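Local coordinates for sugar-binding transport ATP-binding protein (Pyrococcus horikoshii, PDB 1V43) that binds ATP and probably hydrolyses it to drive sugar uptake, as the ATPase subunit of an ABC transporter, at residues T33-E38 and G209-V214; N248-S253 and V284-R289; M304-R309 and D356-H361; K313-E318 and H327-D332. All blocks are in the same frame, centred on the assembly; numbering follows the deposited sequence.

Contact 1: T33-E38 and G209-V214; sequences TIKDGE and GDRIAV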
loop_
_atom_site.group_PDB
_atom_site.type_symbol
_atom_site.label_atom_id
_atom_site.label_comp_id
_atom_site.label_asym_id
_atom_site.label_seq_id
_atom_site.Cartn_x
_atom_site.Cartn_y
_atom_site.Cartn_z
ATOM N N THR A 33 -5.654 23.019 -19.318
ATOM C CA THR A 33 -6.743 22.807 -20.256
ATOM C C THR A 33 -7.182 21.349 -20.101
ATOM O O THR A 33 -6.512 20.433 -20.572
ATOM C CB THR A 33 -6.317 23.077 -21.706
ATOM O OG1 THR A 33 -5.906 24.440 -21.833
ATOM C CG2 THR A 33 -7.467 22.835 -22.645
ATOM N N ILE A 34 -8.297 21.156 -19.401
ATOM C CA ILE A 34 -8.872 19.839 -19.147
ATOM C C ILE A 34 -9.776 19.446 -20.308
ATOM O O ILE A 34 -10.821 20.050 -20.513
ATOM C CB ILE A 34 -9.649 19.875 -17.823
ATOM C CG1 ILE A 34 -8.663 20.242 -16.706
ATOM C CG2 ILE A 34 -10.249 18.524 -17.524
ATOM C CD1 ILE A 34 -9.282 20.763 -15.474
ATOM N N LYS A 35 -9.380 18.421 -21.063
ATOM C CA LYS A 35 -10.142 18.013 -22.242
ATOM C C LYS A 35 -11.555 17.509 -21.982
ATOM O O LYS A 35 -11.828 16.863 -20.964
ATOM C CB LYS A 35 -9.330 17.001 -23.067
ATOM C CG LYS A 35 -7.947 17.561 -23.479
ATOM C CD LYS A 35 -7.116 16.598 -24.320
ATOM C CE LYS A 35 -5.664 17.092 -24.445
ATOM N NZ LYS A 35 -4.824 16.198 -25.299
ATOM N N ASP A 36 -12.462 17.846 -22.896
ATOM C CA ASP A 36 -13.849 17.430 -22.771
ATOM C C ASP A 36 -13.921 15.912 -22.667
ATOM O O ASP A 36 -13.375 15.196 -23.492
ATOM C CB ASP A 36 -14.685 17.910 -23.970
ATOM C CG ASP A 36 -14.183 17.359 -25.293
ATOM O OD1 ASP A 36 -13.037 17.683 -25.679
ATOM O OD2 ASP A 36 -14.932 16.599 -25.946
ATOM N N GLY A 37 -14.584 15.440 -21.624
ATOM C CA GLY A 37 -14.731 14.019 -21.428
ATOM C C GLY A 37 -13.556 13.270 -20.841
ATOM O O GLY A 37 -13.632 12.050 -20.746
ATOM N N GLU A 38 -12.470 13.936 -20.451
ATOM C CA GLU A 38 -11.370 13.155 -19.884
ATOM C C GLU A 38 -11.501 13.045 -18.370
ATOM O O GLU A 38 -12.286 13.748 -17.747
ATOM C CB GLU A 38 -9.985 13.729 -20.226
ATOM C CG GLU A 38 -9.568 14.966 -19.432
ATOM C CD GLU A 38 -8.118 15.387 -19.681
ATOM O OE1 GLU A 38 -7.806 16.579 -19.463
ATOM O OE2 GLU A 38 -7.283 14.540 -20.079
ATOM N N GLY A 209 -6.739 8.173 -13.715
ATOM C CA GLY A 209 -6.619 9.261 -14.669
ATOM C C GLY A 209 -6.194 8.960 -16.092
ATOM O O GLY A 209 -5.313 8.135 -16.333
ATOM N N ASP A 210 -6.845 9.621 -17.048
ATOM C CA ASP A 210 -6.464 9.481 -18.447
ATOM C C ASP A 210 -5.183 10.287 -18.455
ATOM O O ASP A 210 -4.234 10.023 -19.203
ATOM C CB ASP A 210 -7.492 10.139 -19.371
ATOM C CG ASP A 210 -8.807 9.380 -19.407
ATOM O OD1 ASP A 210 -8.768 8.134 -19.558
ATOM O OD2 ASP A 210 -9.869 10.031 -19.292
ATOM N N ARG A 211 -5.183 11.295 -17.591
ATOM C CA ARG A 211 -4.032 12.148 -17.425
ATOM C C ARG A 211 -3.933 12.475 -15.951
ATOM O O ARG A 211 -4.918 12.422 -15.217
ATOM C CB ARG A 211 -4.159 13.417 -18.255
ATOM C CG ARG A 211 -3.860 13.217 -19.753
ATOM C CD ARG A 211 -3.492 14.546 -20.400
ATOM N NE ARG A 211 -4.542 15.549 -20.256
ATOM C CZ ARG A 211 -4.356 16.850 -20.450
ATOM N NH1 ARG A 211 -5.359 17.707 -20.306
ATOM N NH2 ARG A 211 -3.154 17.301 -20.774
ATOM N N ILE A 212 -2.730 12.801 -15.524
ATOM C CA ILE A 212 -2.466 13.122 -14.143
ATOM C C ILE A 212 -1.722 14.453 -14.116
ATOM O O ILE A 212 -0.797 14.677 -14.903
ATOM C CB ILE A 212 -1.548 12.026 -13.489
ATOM C CG1 ILE A 212 -2.242 10.666 -13.462
ATOM C CG2 ILE A 212 -1.183 12.422 -12.094
ATOM C CD1 ILE A 212 -1.350 9.548 -12.894
ATOM N N ALA A 213 -2.132 15.329 -13.213
ATOM C CA ALA A 213 -1.484 16.617 -13.046
ATOM C C ALA A 213 -0.861 16.605 -11.648
ATOM O O ALA A 213 -1.570 16.691 -10.651
ATOM C CB ALA A 213 -2.509 17.735 -13.154
ATOM N N VAL A 214 0.458 16.490 -11.583
ATOM C CA VAL A 214 1.165 16.456 -10.309
ATOM C C VAL A 214 1.379 17.887 -9.801
ATOM O O VAL A 214 1.841 18.760 -10.534
ATOM C CB VAL A 214 2.531 15.770 -10.470
ATOM C CG1 VAL A 214 3.172 15.525 -9.110
ATOM C CG2 VAL A 214 2.363 14.481 -11.241
#
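The guanidinium of Arg-211 has CE of Lys-35 above one of its faces, while the carboxylate of Glu-38 and the carbonyl oxygen of Thr-33 lie at its edge, in its plane. Carboxylate and guanidinium are nearly coplanar, 19° apart, which lets two nitrogens grip two oxygens side-on. NH1 of Arg-211 gives an almost straight bond to OE1 of Glu-38 (2.8 Å), and NE of Arg-211 reaches OE2 of Glu-38 at 2.9 Å; both oxygens accept through their syn lone pairs. A bend at chi3 (-58°) places NE of Arg-211 opposite OE2 of Glu-38. NH1 of Arg-211 also donates to O of Thr-33 (3.0 Å), a more bent bond at 134°. OE1 of Glu-38 accepts a second hydrogen bond, from N of Lys-35 (2.9 Å), this donor standing above the carboxylate plane.

Glu-38 thus ties together the type II turn from Lys-35 to Glu-38, in which Gly-37 suits the positive phi. Asp-210 leans on CA of Glu-38 while its OD2 accepts from N of Phe-39. The contact joins the end of antiparallel strand 24-34 to strand 211-216 of the mixed sheet in the ATP-binding domain. An alanine in place of Arg-211 would probably leave buried Glu-38 without its countercharge and the carbonyl of Thr-33 without this donor. With so many donors around it, Glu-38 is likely to stay ionised.

Contact 2: N248-S253 and V284-R289; sequences NILEVS and VLFGIR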
loop_
_atom_site.group_PDB
_atom_site.type_symbol
_atom_site.label_atom_id
_atom_site.label_comp_id
_atom_site.label_asym_id
_atom_site.label_seq_id
_atom_site.Cartn_x
_atom_site.Cartn_y
_atom_site.Cartn_z
ATOM N N ASN A 248 15.298 5.228 -7.036
ATOM C CA ASN A 248 16.553 5.483 -6.333
ATOM C C ASN A 248 17.179 6.764 -6.888
ATOM O O ASN A 248 17.352 6.900 -8.098
ATOM C CB ASN A 248 17.525 4.319 -6.537
ATOM C CG ASN A 248 16.999 3.020 -5.979
ATOM O OD1 ASN A 248 16.626 2.108 -6.722
ATOM N ND2 ASN A 248 16.947 2.932 -4.661
ATOM N N ILE A 249 17.502 7.706 -6.008
ATOM C CA ILE A 249 18.126 8.962 -6.426
ATOM C C ILE A 249 19.544 9.034 -5.849
ATOM O O ILE A 249 19.731 9.144 -4.640
ATOM C CB ILE A 249 17.309 10.189 -5.941
ATOM C CG1 ILE A 249 15.891 10.151 -6.525
ATOM C CG2 ILE A 249 17.987 11.470 -6.379
ATOM C CD1 ILE A 249 15.854 10.239 -8.035
ATOM N N LEU A 250 20.540 8.960 -6.724
ATOM C CA LEU A 250 21.929 8.999 -6.287
ATOM C C LEU A 250 22.715 10.166 -6.865
ATOM O O LEU A 250 22.688 10.419 -8.064
ATOM C CB LEU A 250 22.636 7.693 -6.661
ATOM C CG LEU A 250 22.051 6.406 -6.086
ATOM C CD1 LEU A 250 22.981 5.243 -6.400
ATOM C CD2 LEU A 250 21.862 6.554 -4.594
ATOM N N GLU A 251 23.432 10.862 -5.997
ATOM C CA GLU A 251 24.246 12.002 -6.400
ATOM C C GLU A 251 25.513 11.506 -7.094
ATOM O O GLU A 251 26.257 10.721 -6.525
ATOM C CB GLU A 251 24.606 12.813 -5.158
ATOM C CG GLU A 251 25.216 14.163 -5.426
ATOM C CD GLU A 251 25.354 14.980 -4.153
ATOM O OE1 GLU A 251 25.947 16.077 -4.215
ATOM O OE2 GLU A 251 24.866 14.524 -3.092
ATOM N N VAL A 252 25.753 11.943 -8.328
ATOM C CA VAL A 252 26.950 11.513 -9.046
ATOM C C VAL A 252 27.627 12.611 -9.886
ATOM O O VAL A 252 27.069 13.691 -10.092
ATOM C CB VAL A 252 26.650 10.310 -9.969
ATOM C CG1 VAL A 252 26.078 9.160 -9.150
ATOM C CG2 VAL A 252 25.703 10.719 -11.079
ATOM N N SER A 253 28.838 12.319 -10.359
ATOM C CA SER A 253 29.602 13.254 -11.181
ATOM C C SER A 253 29.759 12.679 -12.582
ATOM O O SER A 253 29.979 11.478 -12.738
ATOM C CB SER A 253 30.979 13.498 -10.563
ATOM O OG SER A 253 30.856 14.137 -9.305
ATOM N N VAL A 284 25.266 15.762 -10.772
ATOM C CA VAL A 284 23.872 15.633 -11.175
ATOM C C VAL A 284 23.225 14.529 -10.348
ATOM O O VAL A 284 23.917 13.786 -9.659
ATOM C CB VAL A 284 23.755 15.281 -12.671
ATOM C CG1 VAL A 284 24.246 16.445 -13.508
ATOM C CG2 VAL A 284 24.565 14.027 -12.990
ATOM N N LEU A 285 21.902 14.424 -10.400
ATOM C CA LEU A 285 21.212 13.398 -9.637
ATOM C C LEU A 285 20.854 12.239 -10.568
ATOM O O LEU A 285 20.158 12.421 -11.569
ATOM C CB LEU A 285 19.957 13.983 -8.982
ATOM C CG LEU A 285 20.205 15.149 -8.017
ATOM C CD1 LEU A 285 18.892 15.621 -7.432
ATOM C CD2 LEU A 285 21.155 14.721 -6.894
ATOM N N PHE A 286 21.377 11.063 -10.241
ATOM C CA PHE A 286 21.155 9.830 -10.993
ATOM C C PHE A 286 19.925 9.123 -10.418
ATOM O O PHE A 286 19.744 9.076 -9.205
ATOM C CB PHE A 286 22.378 8.923 -10.848
ATOM C CG PHE A 286 22.183 7.528 -11.382
ATOM C CD1 PHE A 286 22.168 7.283 -12.748
ATOM C CD2 PHE A 286 22.032 6.455 -10.514
ATOM C CE1 PHE A 286 22.013 5.992 -13.239
ATOM C CE2 PHE A 286 21.876 5.165 -10.999
ATOM C CZ PHE A 286 21.868 4.934 -12.365
ATOM N N GLY A 287 19.093 8.568 -11.286
ATOM C CA GLY A 287 17.908 7.884 -10.813
ATOM C C GLY A 287 17.577 6.621 -11.587
ATOM O O GLY A 287 17.650 6.590 -12.817
ATOM N N ILE A 288 17.233 5.562 -10.861
ATOM C CA ILE A 288 16.846 4.303 -11.488
ATOM C C ILE A 288 15.870 3.651 -10.529
ATOM O O ILE A 288 16.127 3.604 -9.330
ATOM C CB ILE A 288 18.066 3.386 -11.772
ATOM C CG1 ILE A 288 17.591 2.150 -12.533
ATOM C CG2 ILE A 288 18.784 3.015 -10.484
ATOM C CD1 ILE A 288 18.694 1.219 -12.896
ATOM N N ARG A 289 14.727 3.198 -11.047
ATOM C CA ARG A 289 13.695 2.591 -10.197
ATOM C C ARG A 289 14.024 1.166 -9.774
ATOM O O ARG A 289 14.598 0.414 -10.552
ATOM C CB ARG A 289 12.334 2.578 -10.917
ATOM C CG ARG A 289 11.773 3.947 -11.248
ATOM C CD ARG A 289 10.353 3.803 -11.745
ATOM N NE ARG A 289 9.784 5.042 -12.260
ATOM C CZ ARG A 289 9.173 5.961 -11.531
ATOM N NH1 ARG A 289 9.049 5.803 -10.219
ATOM N NH2 ARG A 289 8.632 7.020 -12.125
#
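Val-252 and Phe-286 meet at the apolar centre, CG2 of Val-252 lying 3.8 Å from CB of Phe-286. On the same face of the sheet CG2 of Val-284 comes 4.0 Å from that same valine methyl. With CG anti to its backbone N (chi1 170°), Phe-286 has its ring edge, at CD2, against CB of Leu-250 (4.1 Å). Branched and aromatic groups suit this face, which Leu-259 and Phe-264, of strands 258-261 and 264-267 in the same sheet, help to cover.

Strands 248-255 and 283-288 are antiparallel neighbours in a five-stranded sheet, consistent with the MalK-type OB fold. Hydrogen-bonded pairs Asn-248 with Ile-288, Leu-250 with Phe-286 and Val-252 with Val-284 each exchange two backbone bonds; that from N of Val-252 to O of Val-284 (2.9 Å) is almost straight. Between them Gly-287 brings its CA to 2.9 Å from O of Asn-248, a CA-H...O contact, and a side chain there would press on CD1 of Ile-249.

On the other face Ile-249 CG2 rests against CB of Leu-285 (4.1 Å). Beside them, toward the polar edge, CD2 of Leu-285 packs on CA of Glu-251, whose carboxylate forms salt bridges with Lys-365 and Arg-262. Arg-289, beyond the strand, donates to the carbonyls of Tyr-230 and Ile-242.

Contact 3: M304-R309 and D356-H361; sequences MKRTAR and DLDMIH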
loop_
_atom_site.group_PDB
_atom_site.type_symbol
_atom_site.label_atom_id
_atom_site.label_comp_id
_atom_site.label_asym_id
_atom_site.label_seq_id
_atom_site.Cartn_x
_atom_site.Cartn_y
_atom_site.Cartn_z
ATOM N N MET A 304 17.075 -7.331 -20.680
ATOM C CA MET A 304 17.539 -5.954 -20.827
ATOM C C MET A 304 18.554 -5.834 -21.961
ATOM O O MET A 304 19.580 -6.514 -21.954
ATOM C CB MET A 304 18.165 -5.471 -19.515
ATOM C CG MET A 304 17.185 -5.393 -18.354
ATOM S SD MET A 304 17.988 -5.032 -16.784
ATOM C CE MET A 304 18.646 -6.654 -16.414
ATOM N N LYS A 305 18.268 -4.965 -22.929
ATOM C CA LYS A 305 19.169 -4.765 -24.067
ATOM C C LYS A 305 20.543 -4.252 -23.634
ATOM O O LYS A 305 21.561 -4.878 -23.923
ATOM C CB LYS A 305 18.567 -3.773 -25.064
ATOM C CG LYS A 305 17.224 -4.179 -25.666
ATOM C CD LYS A 305 16.697 -3.040 -26.542
ATOM C CE LYS A 305 15.284 -3.276 -27.039
ATOM N NZ LYS A 305 14.773 -2.057 -27.732
ATOM N N ARG A 306 20.565 -3.110 -22.949
ATOM C CA ARG A 306 21.811 -2.510 -22.486
ATOM C C ARG A 306 21.817 -2.464 -20.960
ATOM O O ARG A 306 20.848 -2.027 -20.349
ATOM C CB ARG A 306 21.946 -1.104 -23.066
ATOM C CG ARG A 306 21.614 -1.057 -24.559
ATOM C CD ARG A 306 21.913 0.299 -25.181
ATOM N NE ARG A 306 21.201 1.374 -24.509
ATOM C CZ ARG A 306 21.359 2.661 -24.794
ATOM N NH1 ARG A 306 22.204 3.035 -25.745
ATOM N NH2 ARG A 306 20.683 3.574 -24.117
ATOM N N THR A 307 22.914 -2.896 -20.343
ATOM C CA THR A 307 22.977 -2.935 -18.886
ATOM C C THR A 307 24.269 -2.476 -18.232
ATOM O O THR A 307 25.296 -2.282 -18.884
ATOM C CB THR A 307 22.730 -4.354 -18.387
ATOM O OG1 THR A 307 23.746 -5.208 -18.927
ATOM C CG2 THR A 307 21.356 -4.855 -18.827
ATOM N N ALA A 308 24.193 -2.315 -16.918
ATOM C CA ALA A 308 25.326 -1.918 -16.098
ATOM C C ALA A 308 25.309 -2.833 -14.878
ATOM O O ALA A 308 24.245 -3.145 -14.341
ATOM C CB ALA A 308 25.195 -0.474 -15.677
ATOM N N ARG A 309 26.491 -3.275 -14.466
ATOM C CA ARG A 309 26.647 -4.162 -13.315
ATOM C C ARG A 309 27.329 -3.431 -12.147
ATOM O O ARG A 309 28.076 -2.472 -12.356
ATOM C CB ARG A 309 27.504 -5.378 -13.699
ATOM C CG ARG A 309 26.754 -6.645 -14.098
ATOM C CD ARG A 309 26.149 -6.599 -15.498
ATOM N NE ARG A 309 25.552 -7.893 -15.843
ATOM C CZ ARG A 309 24.829 -8.133 -16.934
ATOM N NH1 ARG A 309 24.596 -7.172 -17.813
ATOM N NH2 ARG A 309 24.329 -9.342 -17.145
ATOM N N ASP A 356 19.032 -1.465 -15.760
ATOM C CA ASP A 356 18.582 -1.322 -17.143
ATOM C C ASP A 356 18.900 0.110 -17.565
ATOM O O ASP A 356 18.189 1.051 -17.202
ATOM C CB ASP A 356 17.071 -1.559 -17.275
ATOM C CG ASP A 356 16.606 -1.583 -18.735
ATOM O OD1 ASP A 356 17.260 -0.951 -19.601
ATOM O OD2 ASP A 356 15.578 -2.224 -19.020
ATOM N N LEU A 357 19.973 0.260 -18.334
ATOM C CA LEU A 357 20.433 1.554 -18.813
ATOM C C LEU A 357 19.396 2.362 -19.585
ATOM O O LEU A 357 19.461 3.590 -19.617
ATOM C CB LEU A 357 21.696 1.360 -19.666
ATOM C CG LEU A 357 23.033 1.765 -19.025
ATOM C CD1 LEU A 357 22.984 1.595 -17.516
ATOM C CD2 LEU A 357 24.156 0.930 -19.617
ATOM N N ASP A 358 18.438 1.683 -20.201
ATOM C CA ASP A 358 17.411 2.375 -20.959
ATOM C C ASP A 358 16.324 2.969 -20.063
ATOM O O ASP A 358 15.499 3.757 -20.523
ATOM C CB ASP A 358 16.798 1.425 -21.990
ATOM C CG ASP A 358 17.731 1.162 -23.169
ATOM O OD1 ASP A 358 17.731 0.027 -23.690
ATOM O OD2 ASP A 358 18.458 2.096 -23.583
ATOM N N MET A 359 16.334 2.595 -18.786
ATOM C CA MET A 359 15.349 3.097 -17.827
ATOM C C MET A 359 15.974 4.088 -16.841
ATOM O O MET A 359 15.381 4.410 -15.816
ATOM C CB MET A 359 14.726 1.940 -17.034
ATOM C CG MET A 359 13.976 0.913 -17.873
ATOM S SD MET A 359 12.699 1.642 -18.919
ATOM C CE MET A 359 11.366 1.685 -17.856
ATOM N N ILE A 360 17.164 4.578 -17.160
ATOM C CA ILE A 360 17.855 5.510 -16.280
ATOM C C ILE A 360 17.436 6.964 -16.455
ATOM O O ILE A 360 16.987 7.369 -17.521
ATOM C CB ILE A 360 19.384 5.383 -16.472
ATOM C CG1 ILE A 360 19.874 4.129 -15.745
ATOM C CG2 ILE A 360 20.094 6.635 -15.994
ATOM C CD1 ILE A 360 21.368 3.937 -15.774
ATOM N N HIS A 361 17.571 7.738 -15.387
ATOM C CA HIS A 361 17.239 9.161 -15.409
ATOM C C HIS A 361 18.399 9.962 -14.805
ATOM O O HIS A 361 19.195 9.432 -14.025
ATOM C CB HIS A 361 15.962 9.431 -14.599
ATOM C CG HIS A 361 14.770 8.655 -15.068
ATOM N ND1 HIS A 361 13.963 9.080 -16.102
ATOM C CD2 HIS A 361 14.291 7.447 -14.687
ATOM C CE1 HIS A 361 13.040 8.163 -16.340
ATOM N NE2 HIS A 361 13.218 7.163 -15.494
HETATM O O HOH W 1 17.718 -2.025 -22.162
#
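Arg-306 and Asp-358 form the charged part of the contact. A bend at chi3 (-57°) places NE of Arg-306 beside OD2 of Asp-358. Both NH2 (2.7 Å) and NE (3.0 Å) of Arg-306 point at this single oxygen of Asp-358, so each hydrogen bond is bent and weak, although the salt bridge itself is close. The two side chains meet at about a right angle, their flat groups 20° apart, at an exposed place where charged residues are suited.

A water adds a second link: it accepts from N of Arg-306 and donates to OD1 of Asp-356 (2.8 Å) and OD1 of Asp-358. OD1 of Asp-356 also accepts from N of Asp-358 (2.9 Å), an Asx turn. One direct backbone bond crosses, from N of Leu-357 to O of Arg-306 (3.2 Å).

Among apolar contacts, CD1 of Leu-357 meets CB of Ala-308 at 3.5 Å, a place where a small side chain lets the leucine come close. SD of Met-304 rests 3.6 Å from CB of Asp-356, and CG of Met-304 lies by the carboxylate of Asp-356.

In what is probably a TOBE-type, OB-like region, Thr-307 of strand 307-319 and Asp-356 of strand 350-356 make a non-hydrogen-bonded antiparallel pair. Met-304 and Thr-307 also pack on Ile-354 of the latter strand, and Leu-357 on Pro-269.

Contact 4: K313-E318 and H327-D332; sequences KVDFVE and HVKFGD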
loop_
_atom_site.group_PDB
_atom_site.type_symbol
_atom_site.label_atom_id
_atom_site.label_comp_id
_atom_site.label_asym_id
_atom_site.label_seq_id
_atom_site.Cartn_x
_atom_site.Cartn_y
_atom_site.Cartn_z
ATOM N N LYS A 313 26.523 -5.770 -1.375
ATOM C CA LYS A 313 26.017 -6.661 -0.343
ATOM C C LYS A 313 24.604 -6.272 0.047
ATOM O O LYS A 313 24.271 -5.088 0.137
ATOM C CB LYS A 313 26.909 -6.626 0.908
ATOM C CG LYS A 313 28.224 -7.374 0.750
ATOM C CD LYS A 313 29.026 -7.372 2.040
ATOM C CE LYS A 313 30.317 -8.162 1.890
ATOM N NZ LYS A 313 31.102 -8.164 3.155
ATOM N N VAL A 314 23.779 -7.288 0.264
ATOM C CA VAL A 314 22.402 -7.092 0.672
ATOM C C VAL A 314 22.384 -6.661 2.128
ATOM O O VAL A 314 22.864 -7.381 2.995
ATOM C CB VAL A 314 21.598 -8.393 0.569
ATOM C CG1 VAL A 314 20.180 -8.154 1.045
ATOM C CG2 VAL A 314 21.613 -8.903 -0.861
ATOM N N ASP A 315 21.824 -5.491 2.391
ATOM C CA ASP A 315 21.731 -4.969 3.743
ATOM C C ASP A 315 20.438 -5.400 4.448
ATOM O O ASP A 315 20.405 -5.548 5.668
ATOM C CB ASP A 315 21.794 -3.449 3.698
ATOM C CG ASP A 315 21.784 -2.829 5.071
ATOM O OD1 ASP A 315 22.738 -3.071 5.838
ATOM O OD2 ASP A 315 20.824 -2.102 5.379
ATOM N N PHE A 316 19.369 -5.583 3.682
ATOM C CA PHE A 316 18.089 -5.989 4.257
ATOM C C PHE A 316 17.142 -6.487 3.176
ATOM O O PHE A 316 17.235 -6.086 2.008
ATOM C CB PHE A 316 17.438 -4.825 4.998
ATOM C CG PHE A 316 16.214 -5.212 5.786
ATOM C CD1 PHE A 316 16.327 -5.966 6.958
ATOM C CD2 PHE A 316 14.948 -4.802 5.375
ATOM C CE1 PHE A 316 15.199 -6.307 7.714
ATOM C CE2 PHE A 316 13.805 -5.137 6.126
ATOM C CZ PHE A 316 13.936 -5.891 7.296
ATOM N N VAL A 317 16.222 -7.349 3.577
ATOM C CA VAL A 317 15.276 -7.927 2.650
ATOM C C VAL A 317 13.831 -7.849 3.130
ATOM O O VAL A 317 13.524 -8.204 4.262
ATOM C CB VAL A 317 15.600 -9.424 2.394
ATOM C CG1 VAL A 317 14.597 -10.021 1.397
ATOM C CG2 VAL A 317 17.036 -9.566 1.903
ATOM N N GLU A 318 12.959 -7.366 2.253
ATOM C CA GLU A 318 11.536 -7.310 2.518
ATOM C C GLU A 318 11.004 -8.475 1.662
ATOM O O GLU A 318 10.761 -8.302 0.472
ATOM C CB GLU A 318 10.915 -6.001 2.009
ATOM C CG GLU A 318 11.438 -4.715 2.615
ATOM C CD GLU A 318 10.759 -3.488 2.002
ATOM O OE1 GLU A 318 9.515 -3.440 2.003
ATOM O OE2 GLU A 318 11.452 -2.572 1.516
ATOM N N HIS A 327 17.466 -4.317 -0.195
ATOM C CA HIS A 327 18.134 -3.051 0.083
ATOM C C HIS A 327 19.601 -3.426 -0.076
ATOM O O HIS A 327 20.174 -4.093 0.785
ATOM C CB HIS A 327 17.849 -2.567 1.506
ATOM C CG HIS A 327 16.388 -2.395 1.812
ATOM N ND1 HIS A 327 15.938 -1.710 2.919
ATOM C CD2 HIS A 327 15.280 -2.855 1.182
ATOM C CE1 HIS A 327 14.617 -1.754 2.959
ATOM N NE2 HIS A 327 14.193 -2.444 1.916
ATOM N N VAL A 328 20.185 -3.029 -1.205
ATOM C CA VAL A 328 21.568 -3.350 -1.516
ATOM C C VAL A 328 22.469 -2.141 -1.398
ATOM O O VAL A 328 22.128 -1.054 -1.870
ATOM C CB VAL A 328 21.714 -3.884 -2.955
ATOM C CG1 VAL A 328 23.107 -4.467 -3.145
ATOM C CG2 VAL A 328 20.655 -4.916 -3.246
ATOM N N LYS A 329 23.624 -2.340 -0.772
ATOM C CA LYS A 329 24.589 -1.266 -0.607
ATOM C C LYS A 329 25.428 -1.106 -1.864
ATOM O O LYS A 329 26.177 -2.003 -2.228
ATOM C CB LYS A 329 25.521 -1.545 0.574
ATOM C CG LYS A 329 24.894 -1.384 1.951
ATOM C CD LYS A 329 25.968 -1.501 3.028
ATOM C CE LYS A 329 25.403 -1.397 4.439
ATOM N NZ LYS A 329 26.482 -1.531 5.466
ATOM N N PHE A 330 25.275 0.034 -2.530
ATOM C CA PHE A 330 26.036 0.359 -3.735
ATOM C C PHE A 330 27.188 1.216 -3.239
ATOM O O PHE A 330 27.011 2.413 -2.999
ATOM C CB PHE A 330 25.183 1.187 -4.699
ATOM C CG PHE A 330 24.423 0.372 -5.698
ATOM C CD1 PHE A 330 23.799 -0.813 -5.326
ATOM C CD2 PHE A 330 24.308 0.807 -7.012
ATOM C CE1 PHE A 330 23.071 -1.554 -6.253
ATOM C CE2 PHE A 330 23.582 0.075 -7.946
ATOM C CZ PHE A 330 22.963 -1.106 -7.565
ATOM N N GLY A 331 28.365 0.617 -3.081
ATOM C CA GLY A 331 29.484 1.384 -2.574
ATOM C C GLY A 331 29.028 1.917 -1.232
ATOM O O GLY A 331 28.576 1.146 -0.387
ATOM N N ASP A 332 29.117 3.231 -1.040
ATOM C CA ASP A 332 28.693 3.854 0.215
ATOM C C ASP A 332 27.192 4.119 0.223
ATOM O O ASP A 332 26.630 4.521 1.247
ATOM C CB ASP A 332 29.413 5.192 0.436
ATOM C CG ASP A 332 30.904 5.032 0.670
ATOM O OD1 ASP A 332 31.285 4.244 1.566
ATOM O OD2 ASP A 332 31.689 5.706 -0.037
#
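Phe-316 and His-327 come side by side because the phenylalanine has CG anti to its backbone N (chi1 -172°), whereas the histidine has CG beside N and anti to the carbonyl carbon (chi1 -58°). CD2 of Phe-316 then stands over one face of the imidazole, 3.9 Å from CE1 of His-327, in a T-shaped (edge-to-face) stack with planes at 65°. At the edge of the imidazole NE2 of His-327 donates to OE2 of Glu-318 (2.8 Å), in the ring plane and to the anti lone pair; the carboxylate is turned almost perpendicular to the ring. A histidine suits this place by offering both a face and an N-H. An alanine in its place would probably leave Glu-318 without this donor and open a gap beside Phe-316.

The backbones form a classic beta bulge: O of His-327 accepts from N of Asp-315 (2.7 Å) and weakly from N of Phe-316 (3.4 Å), while N of His-327 donates to O of Phe-316. OD1 of Asp-315 approaches CE of Lys-329 at 3.4 Å, and OD2 of Asp-315 forms a salt bridge with Lys-186 of the second subunit.

Strands 307-319 and 323-330 make a hairpin in the TOBE region, between strands 350-356 and 333-340. Phe-316 packs on Ala-182, and Glu-318 and His-327 on Val-178, of the second subunit.

How the contacts relate
The four contacts follow one another along the chain, except that contact 4 falls between the two halves of contact 3. Contact 1 stands apart in the ATP-binding domain, its centre about 30 to 39 Å from those of the others, with no touch. Contacts 2, 3 and 4 share the C-terminal beta region. Contacts 2 and 3, centres about 13 Å apart, meet directly: Gly-287 is probably hydrogen-bonded to His-361 within the OB-type sheet, Phe-286 packs on Ile-360, and CD1 of Ile-288, packing on N of Asp-356, reaches strand 350-356 of the other sheet. Contacts 3 and 4 both use strand 307-319, their centres about 19 Å apart. Through contact 4 the C-terminal beta region touches the second subunit.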